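Local coordinates for protein tautomerase (Bordetella trematum, PDB 6VVR) that belongs to the tautomerase superfamily and forms a trimer whose subunits each carry two beta-alpha-beta units of the MIF-like fold, at residues A[14-19]-A[42-47]; A[25-30]-A[36-41]; A[85-90]-A[96-101]; A[108-111]-A[117-120]. All coordinates share one frame; numbering follows the deposited sequence.

Contact 1. Residues A[14-19]-A[42-47]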
loop_
_atom_site.group_PDB
_atom_site.type_symbol
_atom_site.label_atom_id
_atom_site.label_comp_id
_atom_site.label_asym_id
_atom_site.label_seq_id
_atom_site.Cartn_x
_atom_site.Cartn_y
_atom_site.Cartn_z
ATOM N N ALA A 14 -8.829 19.829 11.576
ATOM C CA ALA A 14 -7.673 20.619 11.984
ATOM C C ALA A 14 -6.568 19.735 12.547
ATOM O O ALA A 14 -5.379 19.967 12.288
ATOM C CB ALA A 14 -8.090 21.669 13.012
ATOM N N ALA A 15 -6.938 18.720 13.326
ATOM C CA ALA A 15 -5.943 17.791 13.845
ATOM C C ALA A 15 -5.296 16.996 12.716
ATOM O O ALA A 15 -4.078 16.773 12.719
ATOM C CB ALA A 15 -6.595 16.852 14.862
ATOM N N LYS A 16 -6.097 16.579 11.733
ATOM C CA LYS A 16 -5.562 15.824 10.605
ATOM C C LYS A 16 -4.691 16.703 9.709
ATOM O O LYS A 16 -3.673 16.240 9.172
ATOM C CB LYS A 16 -6.720 15.189 9.827
ATOM C CG LYS A 16 -7.415 14.041 10.594
ATOM C CD LYS A 16 -8.462 13.320 9.754
ATOM C CE LYS A 16 -9.695 14.180 9.514
ATOM N NZ LYS A 16 -10.665 13.491 8.592
ATOM N N THR A 17 -5.069 17.975 9.540
ATOM C CA THR A 17 -4.206 18.927 8.841
ATOM C C THR A 17 -2.838 19.021 9.498
ATOM O O THR A 17 -1.802 18.972 8.818
ATOM C CB THR A 17 -4.857 20.311 8.821
ATOM O OG1 THR A 17 -6.028 20.272 8.007
ATOM C CG2 THR A 17 -3.890 21.351 8.282
ATOM N N ALA A 18 -2.814 19.195 10.819
ATOM C CA ALA A 18 -1.546 19.306 11.528
ATOM C C ALA A 18 -0.736 18.030 11.408
ATOM O O ALA A 18 0.496 18.085 11.325
ATOM C CB ALA A 18 -1.791 19.646 12.999
ATOM N N LEU A 19 -1.409 16.878 11.379
ATOM C CA LEU A 19 -0.698 15.615 11.220
ATOM C C LEU A 19 0.047 15.576 9.890
ATOM O O LEU A 19 1.231 15.233 9.840
ATOM C CB LEU A 19 -1.683 14.446 11.327
ATOM C CG LEU A 19 -1.142 13.084 10.867
ATOM C CD1 LEU A 19 -0.042 12.591 11.815
ATOM C CD2 LEU A 19 -2.251 12.050 10.746
ATOM N N LEU A 42 -3.879 10.616 3.315
ATOM C CA LEU A 42 -4.463 10.143 4.557
ATOM C C LEU A 42 -5.776 9.415 4.311
ATOM O O LEU A 42 -6.575 9.806 3.450
ATOM C CB LEU A 42 -4.704 11.332 5.499
ATOM C CG LEU A 42 -5.331 11.107 6.873
ATOM C CD1 LEU A 42 -4.516 10.122 7.683
ATOM C CD2 LEU A 42 -5.410 12.436 7.585
ATOM N N GLN A 43 -6.000 8.357 5.095
ATOM C CA GLN A 43 -7.267 7.634 5.115
ATOM C C GLN A 43 -7.674 7.323 6.546
ATOM O O GLN A 43 -6.819 6.999 7.379
ATOM C CB GLN A 43 -7.186 6.326 4.337
ATOM C CG GLN A 43 -7.926 6.386 3.026
ATOM C CD GLN A 43 -7.372 5.413 2.024
ATOM O OE1 GLN A 43 -6.565 4.541 2.366
ATOM N NE2 GLN A 43 -7.779 5.565 0.772
ATOM N N GLU A 44 -8.986 7.381 6.808
ATOM C CA GLU A 44 -9.559 7.121 8.125
ATOM C C GLU A 44 -10.302 5.789 8.140
ATOM O O GLU A 44 -10.953 5.417 7.164
ATOM C CB GLU A 44 -10.563 8.198 8.544
ATOM C CG GLU A 44 -10.122 9.618 8.572
ATOM C CD GLU A 44 -11.205 10.469 9.219
ATOM O OE1 GLU A 44 -12.400 10.260 8.907
ATOM O OE2 GLU A 44 -10.879 11.297 10.080
ATOM N N TYR A 45 -10.262 5.106 9.284
ATOM C CA TYR A 45 -10.899 3.801 9.440
ATOM C C TYR A 45 -11.852 3.798 10.624
ATOM O O TYR A 45 -11.503 4.269 11.711
ATOM C CB TYR A 45 -9.867 2.689 9.645
ATOM C CG TYR A 45 -8.969 2.528 8.450
ATOM C CD1 TYR A 45 -7.980 3.466 8.175
ATOM C CD2 TYR A 45 -9.138 1.469 7.569
ATOM C CE1 TYR A 45 -7.180 3.343 7.068
ATOM C CE2 TYR A 45 -8.330 1.335 6.453
ATOM C CZ TYR A 45 -7.354 2.278 6.214
ATOM O OH TYR A 45 -6.539 2.162 5.110
ATOM N N ALA A 46 -13.036 3.231 10.418
ATOM C CA ALA A 46 -13.936 2.963 11.530
ATOM C C ALA A 46 -13.348 1.863 12.406
ATOM O O ALA A 46 -12.620 0.991 11.930
ATOM C CB ALA A 46 -15.310 2.548 11.014
ATOM N N ALA A 47 -13.678 1.908 13.701
ATOM C CA ALA A 47 -13.132 0.927 14.633
ATOM C C ALA A 47 -13.482 -0.498 14.210
ATOM O O ALA A 47 -12.670 -1.421 14.363
ATOM C CB ALA A 47 -13.640 1.219 16.046
#

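Contact 2. Residues A[25-30]-A[36-41]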
loop_
_atom_site.group_PDB
_atom_site.type_symbol
_atom_site.label_atom_id
_atom_site.label_comp_id
_atom_site.label_asym_id
_atom_site.label_seq_id
_atom_site.Cartn_x
_atom_site.Cartn_y
_atom_site.Cartn_z
ATOM N N ASP A 25 7.164 17.618 7.622
ATOM C CA ASP A 25 8.340 18.170 8.295
ATOM C C ASP A 25 9.208 17.081 8.914
ATOM O O ASP A 25 10.437 17.194 8.930
ATOM C CB ASP A 25 7.925 19.167 9.375
ATOM C CG ASP A 25 9.057 20.080 9.779
ATOM O OD1 ASP A 25 9.738 20.646 8.886
ATOM O OD2 ASP A 25 9.308 20.203 10.997
ATOM N N ALA A 26 8.595 16.015 9.428
ATOM C CA ALA A 26 9.390 14.944 10.023
ATOM C C ALA A 26 10.256 14.271 8.974
ATOM O O ALA A 26 11.390 13.869 9.261
ATOM C CB ALA A 26 8.484 13.921 10.713
ATOM N N VAL A 27 9.750 14.151 7.742
ATOM C CA VAL A 27 10.557 13.570 6.672
ATOM C C VAL A 27 11.732 14.478 6.348
ATOM O O VAL A 27 12.879 14.032 6.242
ATOM C CB VAL A 27 9.704 13.310 5.419
ATOM C CG1 VAL A 27 10.591 12.773 4.302
ATOM C CG2 VAL A 27 8.574 12.337 5.726
ATOM N N VAL A 28 11.454 15.768 6.170
ATOM C CA VAL A 28 12.503 16.725 5.841
ATOM C C VAL A 28 13.568 16.751 6.932
ATOM O O VAL A 28 14.767 16.683 6.648
ATOM C CB VAL A 28 11.881 18.117 5.611
ATOM C CG1 VAL A 28 12.969 19.182 5.440
ATOM C CG2 VAL A 28 10.945 18.080 4.401
ATOM N N GLN A 29 13.152 16.824 8.197
ATOM C CA GLN A 29 14.131 17.005 9.267
ATOM C C GLN A 29 14.963 15.749 9.483
ATOM O O GLN A 29 16.177 15.832 9.709
ATOM C CB GLN A 29 13.431 17.418 10.566
ATOM C CG GLN A 29 12.920 18.864 10.581
ATOM C CD GLN A 29 13.935 19.866 10.033
ATOM O OE1 GLN A 29 13.706 20.491 8.997
ATOM N NE2 GLN A 29 15.058 20.022 10.729
ATOM N N SER A 30 14.339 14.572 9.393
ATOM C CA SER A 30 15.032 13.360 9.808
ATOM C C SER A 30 16.013 12.858 8.757
ATOM O O SER A 30 17.094 12.380 9.117
ATOM C CB SER A 30 14.021 12.265 10.165
ATOM O OG SER A 30 13.349 11.796 9.015
ATOM N N ALA A 36 10.206 19.139 -2.000
ATOM C CA ALA A 36 9.442 18.833 -3.203
ATOM C C ALA A 36 9.255 17.333 -3.432
ATOM O O ALA A 36 8.378 16.947 -4.214
ATOM C CB ALA A 36 10.120 19.465 -4.422
ATOM N N SER A 37 10.047 16.480 -2.782
ATOM C CA SER A 37 9.904 15.045 -2.968
ATOM C C SER A 37 8.970 14.406 -1.952
ATOM O O SER A 37 8.781 13.184 -1.997
ATOM C CB SER A 37 11.262 14.344 -2.879
ATOM O OG SER A 37 11.780 14.405 -1.561
ATOM N N VAL A 38 8.392 15.186 -1.036
ATOM C CA VAL A 38 7.647 14.652 0.105
ATOM C C VAL A 38 6.155 14.803 -0.160
ATOM O O VAL A 38 5.656 15.922 -0.336
ATOM C CB VAL A 38 8.033 15.359 1.418
ATOM C CG1 VAL A 38 7.207 14.819 2.578
ATOM C CG2 VAL A 38 9.532 15.224 1.707
ATOM N N ARG A 39 5.431 13.678 -0.172
ATOM C CA ARG A 39 3.980 13.666 -0.320
ATOM C C ARG A 39 3.386 12.746 0.733
ATOM O O ARG A 39 4.003 11.752 1.119
ATOM C CB ARG A 39 3.547 13.182 -1.706
ATOM C CG ARG A 39 4.328 13.806 -2.830
ATOM C CD ARG A 39 3.759 13.468 -4.199
ATOM N NE ARG A 39 4.268 14.444 -5.153
ATOM C CZ ARG A 39 3.619 14.851 -6.236
ATOM N NH1 ARG A 39 2.430 14.345 -6.527
ATOM N NH2 ARG A 39 4.163 15.782 -7.016
ATOM N N ALA A 40 2.189 13.087 1.205
ATOM C CA ALA A 40 1.491 12.218 2.139
ATOM C C ALA A 40 -0.003 12.312 1.885
ATOM O O ALA A 40 -0.535 13.401 1.654
ATOM C CB ALA A 40 1.818 12.565 3.598
ATOM N N ILE A 41 -0.670 11.160 1.903
ATOM C CA ILE A 41 -2.114 11.094 1.743
ATOM C C ILE A 41 -2.664 10.274 2.896
ATOM O O ILE A 41 -2.009 9.348 3.385
ATOM C CB ILE A 41 -2.527 10.497 0.372
ATOM C CG1 ILE A 41 -2.105 9.030 0.238
ATOM C CG2 ILE A 41 -1.886 11.291 -0.757
ATOM C CD1 ILE A 41 -2.411 8.445 -1.162
#

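Contact 3. Residues A[85-90]-A[96-101]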
loop_
_atom_site.group_PDB
_atom_site.type_symbol
_atom_site.label_atom_id
_atom_site.label_comp_id
_atom_site.label_asym_id
_atom_site.label_seq_id
_atom_site.Cartn_x
_atom_site.Cartn_y
_atom_site.Cartn_z
ATOM N N GLN A 85 6.862 9.645 16.324
ATOM C CA GLN A 85 6.616 10.747 17.253
ATOM C C GLN A 85 5.699 11.811 16.653
ATOM O O GLN A 85 4.882 12.396 17.376
ATOM C CB GLN A 85 7.952 11.355 17.706
ATOM C CG GLN A 85 8.814 10.383 18.547
ATOM C CD GLN A 85 10.270 10.828 18.688
ATOM O OE1 GLN A 85 10.725 11.730 17.992
ATOM N NE2 GLN A 85 11.014 10.166 19.581
ATOM N N ALA A 86 5.798 12.063 15.344
ATOM C CA ALA A 86 4.895 13.015 14.702
ATOM C C ALA A 86 3.441 12.566 14.808
ATOM O O ALA A 86 2.546 13.379 15.075
ATOM C CB ALA A 86 5.297 13.213 13.237
ATOM N N VAL A 87 3.183 11.272 14.603
ATOM C CA VAL A 87 1.820 10.763 14.745
ATOM C C VAL A 87 1.358 10.883 16.192
ATOM O O VAL A 87 0.290 11.435 16.476
ATOM C CB VAL A 87 1.725 9.306 14.257
ATOM C CG1 VAL A 87 0.327 8.757 14.534
ATOM C CG2 VAL A 87 2.060 9.203 12.782
ATOM N N SER A 88 2.154 10.348 17.128
ATOM C CA SER A 88 1.769 10.379 18.538
ATOM C C SER A 88 1.467 11.795 19.003
ATOM O O SER A 88 0.467 12.027 19.695
ATOM C CB SER A 88 2.872 9.764 19.398
ATOM O OG SER A 88 3.322 8.559 18.833
ATOM N N ALA A 89 2.320 12.757 18.644
ATOM C CA ALA A 89 2.106 14.128 19.098
ATOM C C ALA A 89 0.873 14.745 18.446
ATOM O O ALA A 89 0.022 15.326 19.134
ATOM C CB ALA A 89 3.341 14.975 18.818
ATOM N N SER A 90 0.753 14.621 17.119
ATOM C CA SER A 90 -0.325 15.306 16.407
ATOM C C SER A 90 -1.698 14.779 16.796
ATOM O O SER A 90 -2.675 15.531 16.831
ATOM C CB SER A 90 -0.132 15.177 14.895
ATOM O OG SER A 90 1.143 15.623 14.502
ATOM N N LYS A 96 3.056 3.399 21.314
ATOM C CA LYS A 96 2.985 1.948 21.184
ATOM C C LYS A 96 1.902 1.511 20.205
ATOM O O LYS A 96 1.920 0.361 19.746
ATOM C CB LYS A 96 2.740 1.302 22.553
ATOM C CG LYS A 96 1.354 1.577 23.131
ATOM C CD LYS A 96 1.065 0.728 24.374
ATOM C CE LYS A 96 -0.333 0.990 24.926
ATOM N NZ LYS A 96 -1.402 0.352 24.101
ATOM N N ASP A 97 0.961 2.399 19.884
ATOM C CA ASP A 97 -0.161 2.104 19.004
ATOM C C ASP A 97 0.115 2.485 17.556
ATOM O O ASP A 97 -0.752 2.291 16.700
ATOM C CB ASP A 97 -1.415 2.834 19.500
ATOM C CG ASP A 97 -1.915 2.296 20.837
ATOM O OD1 ASP A 97 -1.690 1.100 21.121
ATOM O OD2 ASP A 97 -2.535 3.066 21.602
ATOM N N VAL A 98 1.290 3.031 17.275
ATOM C CA VAL A 98 1.659 3.526 15.955
ATOM C C VAL A 98 2.664 2.559 15.352
ATOM O O VAL A 98 3.499 2.006 16.071
ATOM C CB VAL A 98 2.255 4.943 16.059
ATOM C CG1 VAL A 98 2.599 5.493 14.682
ATOM C CG2 VAL A 98 1.281 5.865 16.775
ATOM N N ARG A 99 2.581 2.349 14.038
ATOM C CA ARG A 99 3.574 1.581 13.303
ATOM C C ARG A 99 4.003 2.364 12.068
ATOM O O ARG A 99 3.189 3.060 11.455
ATOM C CB ARG A 99 3.035 0.208 12.887
ATOM C CG ARG A 99 2.850 -0.779 14.037
ATOM C CD ARG A 99 4.159 -1.060 14.784
ATOM N NE ARG A 99 3.958 -2.031 15.869
ATOM C CZ ARG A 99 3.548 -1.715 17.096
ATOM N NH1 ARG A 99 3.395 -2.667 18.012
ATOM N NH2 ARG A 99 3.289 -0.451 17.414
ATOM N N VAL A 100 5.283 2.242 11.712
ATOM C CA VAL A 100 5.853 2.847 10.510
ATOM C C VAL A 100 6.526 1.744 9.709
ATOM O O VAL A 100 7.285 0.952 10.272
ATOM C CB VAL A 100 6.888 3.939 10.842
ATOM C CG1 VAL A 100 7.444 4.550 9.541
ATOM C CG2 VAL A 100 6.299 4.996 11.740
ATOM N N VAL A 101 6.263 1.700 8.402
ATOM C CA VAL A 101 6.862 0.724 7.498
ATOM C C VAL A 101 7.565 1.482 6.381
ATOM O O VAL A 101 6.956 2.339 5.733
ATOM C CB VAL A 101 5.809 -0.224 6.900
ATOM C CG1 VAL A 101 6.476 -1.224 5.951
ATOM C CG2 VAL A 101 5.032 -0.912 8.007
#

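Contact 4. Residues A[108-111]-A[117-120]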
loop_
_atom_site.group_PDB
_atom_site.type_symbol
_atom_site.label_atom_id
_atom_site.label_comp_id
_atom_site.label_asym_id
_atom_site.label_seq_id
_atom_site.Cartn_x
_atom_site.Cartn_y
_atom_site.Cartn_z
ATOM N N THR A 108 15.532 2.791 -10.133
ATOM C CA THR A 108 14.897 2.373 -11.384
ATOM C C THR A 108 13.407 2.084 -11.228
ATOM O O THR A 108 12.694 2.018 -12.241
ATOM C CB THR A 108 15.576 1.119 -11.935
ATOM O OG1 THR A 108 15.487 0.069 -10.962
ATOM C CG2 THR A 108 17.042 1.372 -12.275
ATOM N N ASP A 109 12.931 1.897 -9.996
ATOM C CA ASP A 109 11.557 1.492 -9.718
ATOM C C ASP A 109 10.675 2.624 -9.205
ATOM O O ASP A 109 9.475 2.411 -9.016
ATOM C CB ASP A 109 11.542 0.366 -8.663
ATOM C CG ASP A 109 12.339 -0.861 -9.075
ATOM O OD1 ASP A 109 13.013 -0.847 -10.132
ATOM O OD2 ASP A 109 12.300 -1.845 -8.303
ATOM N N MET A 110 11.237 3.795 -8.926
ATOM C CA MET A 110 10.498 4.918 -8.358
ATOM C C MET A 110 10.240 5.950 -9.443
ATOM O O MET A 110 11.190 6.455 -10.046
ATOM C CB MET A 110 11.274 5.566 -7.213
ATOM C CG MET A 110 10.685 6.896 -6.791
ATOM S SD MET A 110 9.185 6.593 -5.833
ATOM C CE MET A 110 9.918 6.071 -4.290
ATOM N N GLY A 111 8.970 6.279 -9.671
ATOM C CA GLY A 111 8.642 7.338 -10.606
ATOM C C GLY A 111 8.781 8.712 -9.973
ATOM O O GLY A 111 8.628 8.887 -8.761
ATOM N N SER A 117 11.825 7.889 -14.261
ATOM C CA SER A 117 12.250 7.255 -13.025
ATOM C C SER A 117 13.181 8.177 -12.243
ATOM O O SER A 117 13.748 9.138 -12.777
ATOM C CB SER A 117 12.950 5.919 -13.303
ATOM O OG SER A 117 14.272 6.105 -13.772
ATOM N N ALA A 118 13.340 7.869 -10.956
ATOM C CA ALA A 118 14.299 8.617 -10.150
ATOM C C ALA A 118 15.712 8.465 -10.694
ATOM O O ALA A 118 16.503 9.415 -10.641
ATOM C CB ALA A 118 14.236 8.155 -8.696
ATOM N N MET A 119 16.049 7.279 -11.211
ATOM C CA MET A 119 17.335 7.105 -11.876
ATOM C C MET A 119 17.423 7.991 -13.106
ATOM O O MET A 119 18.461 8.610 -13.354
ATOM C CB MET A 119 17.548 5.637 -12.262
ATOM C CG MET A 119 18.886 5.341 -12.979
ATOM S SD MET A 119 18.785 5.342 -14.794
ATOM C CE MET A 119 18.116 3.696 -15.076
ATOM N N ALA A 120 16.338 8.065 -13.888
ATOM C CA ALA A 120 16.333 8.900 -15.087
ATOM C C ALA A 120 16.523 10.369 -14.740
ATOM O O ALA A 120 17.152 11.124 -15.493
ATOM C CB ALA A 120 15.023 8.706 -15.859
#

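Contact 1. Residues A[14-19]-A[42-47]
The ammonium group of Lys16 meets the carboxylate of Glu44 in a salt bridge, NZ to OE2 at 2.7 Å. The lysine comes down on its acceptor from above the carboxylate plane, 79° out of it, and the two side chains cross at about a right angle. Lys16 leaves the helix with CG anti to the carbonyl carbon and then bends at chi3 (-71°), which turns its end toward Glu44, while Glu44 reaches back from the strand with its chain extended beyond CG. The methylenes of the same lysine do apolar work: Lys16 CB and CD each lie 3.8 Å from Leu42 CD2, the chain passing across that methyl. The other methyl of Leu42, CD1, is 4.3 Å from Leu19 CD2, a looser touch one helical turn further on. Helix 13-31 and strand 39-45 belong to one beta-alpha-beta unit, and the axes of the short segments 14-19 and 42-45 lie at 136° and come within 10.8 Å. Asp49 of the second subunit packs on both Lys16 and Leu42. The lysine thus serves two chemistries, its stem covering a buried leucine and its ammonium ending on a charge at the partly exposed margin.

Contact 2. Residues A[25-30]-A[36-41]
Val38 holds CG1 anti to its backbone N (chi1 178°), which leaves CG2 anti to the carbonyl carbon and sets both methyls against the helix. Val27 has the same torsion, 177°, and its CG1 is the methyl that meets Val38 CG2, at 3.7 Å. The two valines slide past each other in opposite directions rather than meeting head-on, so that Val38 CG1 comes to rest beside the branch point of its partner, 4.1 Å from Val27 CB. Val28 adds a flank: its CG2 stands 4.2 Å from Val38 CG2, with the two side chains crossing at about a right angle. One methyl of Val38 is therefore shared by two successive helical residues.

Here the last turns of helix 13-31 pass through a short connection into strand 39-45, the return half of a right-handed beta-alpha-beta crossover that began with strand 2-8. Val38 sits just ahead of the strand, and Val27 also touches Pro1 and Leu3, joining the helix to the neighbouring strand. No hydrogen bond links the two segments. On the flank turned to helix 73-91, Ser30 OG donates to Ala26 O at 2.9 Å, while Ser30 N reaches the same oxygen from the opposite face of its plane. Along the strand, Arg39, Ala40 and Ile41 pair in an antiparallel ladder with the second subunit, carrying the sheet across the interface.

Contact 3. Residues A[85-90]-A[96-101]
Apolar packing between Val87 and Val98 carries this contact. Val87 CG1 lies 3.8 Å from Val98 CG2, and Val98 CG1 sits 3.9 Å from Val87 CB, so both methyls of Val98 meet Val87, CG1 touching its CG1 as well as its branch carbon. The two side chains meet at a slant, and Met93 and Val63 continue the apolar surroundings, the first touching both valines and the second Val87.

A mixed touch flanks this pair. Ser88 OG, anti to its carbonyl carbon (chi1 -46°), rests 4.0 Å from Val98 CG2, but its hydrogen bond goes to Asn84 O, back along helix 73-91.

No hydrogen bond crosses between the segments; several side-chain bonds lie inside them. Ser90 OG donates to Ala86 O at 2.7 Å, and Ser90 N reaches the same oxygen from the other face of its plane. Arg99 folds back so that NH2 grips two carbonyls, Lys96 O and Val98 O, each at 2.8 Å; both oxygens lie in or near the guanidinium plane, whereas the donor stands well above each carbonyl plane. Separately, Lys96 NZ forms a salt bridge with Asp97 OD1 at 3.1 Å.

The valines close the beta-alpha-beta unit of strand 61-68, helix 73-91 and strand 98-105. Dispersion and burial hold helix to strand, while the two bonds from one nitrogen restrain the turn into the strand and fix the rotation of the guanidinium, next to Arg39 of the third subunit, whose NH1 bonds weakly to Asp97 O.

Contact 4. Residues A[108-111]-A[117-120]
Thr108 and Met119 meet methyl to methyl, Thr108 CG2 lying 3.8 Å from Met119 CE, with their side chains set aslant. Met119 starts with CG anti to its backbone N (chi1 180°), then bends at chi2 and chi3, and this doubled-back chain returns CE to the threonine. The other branch of Thr108 is turned elsewhere: OG1 donates to Asp109 OD1 at 2.8 Å, coming from above the carboxylate plane, and the same OD1 also forms a salt bridge with Lys76 of the second subunit.

Farther along, Met110 and Ala118 approach through their first carbons, CB to CB at 4.2 Å, while the thioether of Met110 leads away from the contact; both residues also touch Ile68 on strand 61-68. At and beyond this pair the backbones meet directly. Ala118 N donates to Met110 O at 2.7 Å, nearly in line with the carbonyl bond though bent at the hydrogen (149°), and Ser117 CA makes a CA-H...O contact with that oxygen at 3.3 Å. Gly111 and Ser117 form a single beta bridge, their CA atoms 4.3 Å apart. Ser117 OG accepts from Ala120 N, an ST motif that braces the turn following the bridge.

The contact joins two parts of the C-terminal tail beyond strand 98-105. Met110 O accepts an N-H and a weaker CA-H, so the backbone supplies the polar link while the Met119 and Thr108 methyls pack at its more exposed margin, where Val73 of the second subunit touches both residues.

How the contacts relate
Contacts 2 and 3 are corresponding valine-to-valine packings, each closing a helix onto the strand that follows it, one in each beta-alpha-beta unit; both are buried and bridged by no hydrogen bond. Contact 1 holds the same helix and strand as contact 2, about 17 Å away between centres, but lies partly exposed and trades pure apolar packing for a salt bridge over a leucine. Helix meets helix where contact 1 touches contact 3, Leu19 against Ser90 and Val87, and where Ala26 of contact 2 meets Ala86. Contact 4, in the C-terminal tail, is largely buried although far from the chain's centre; it lies against the second subunit and combines a backbone bond with methyl contacts.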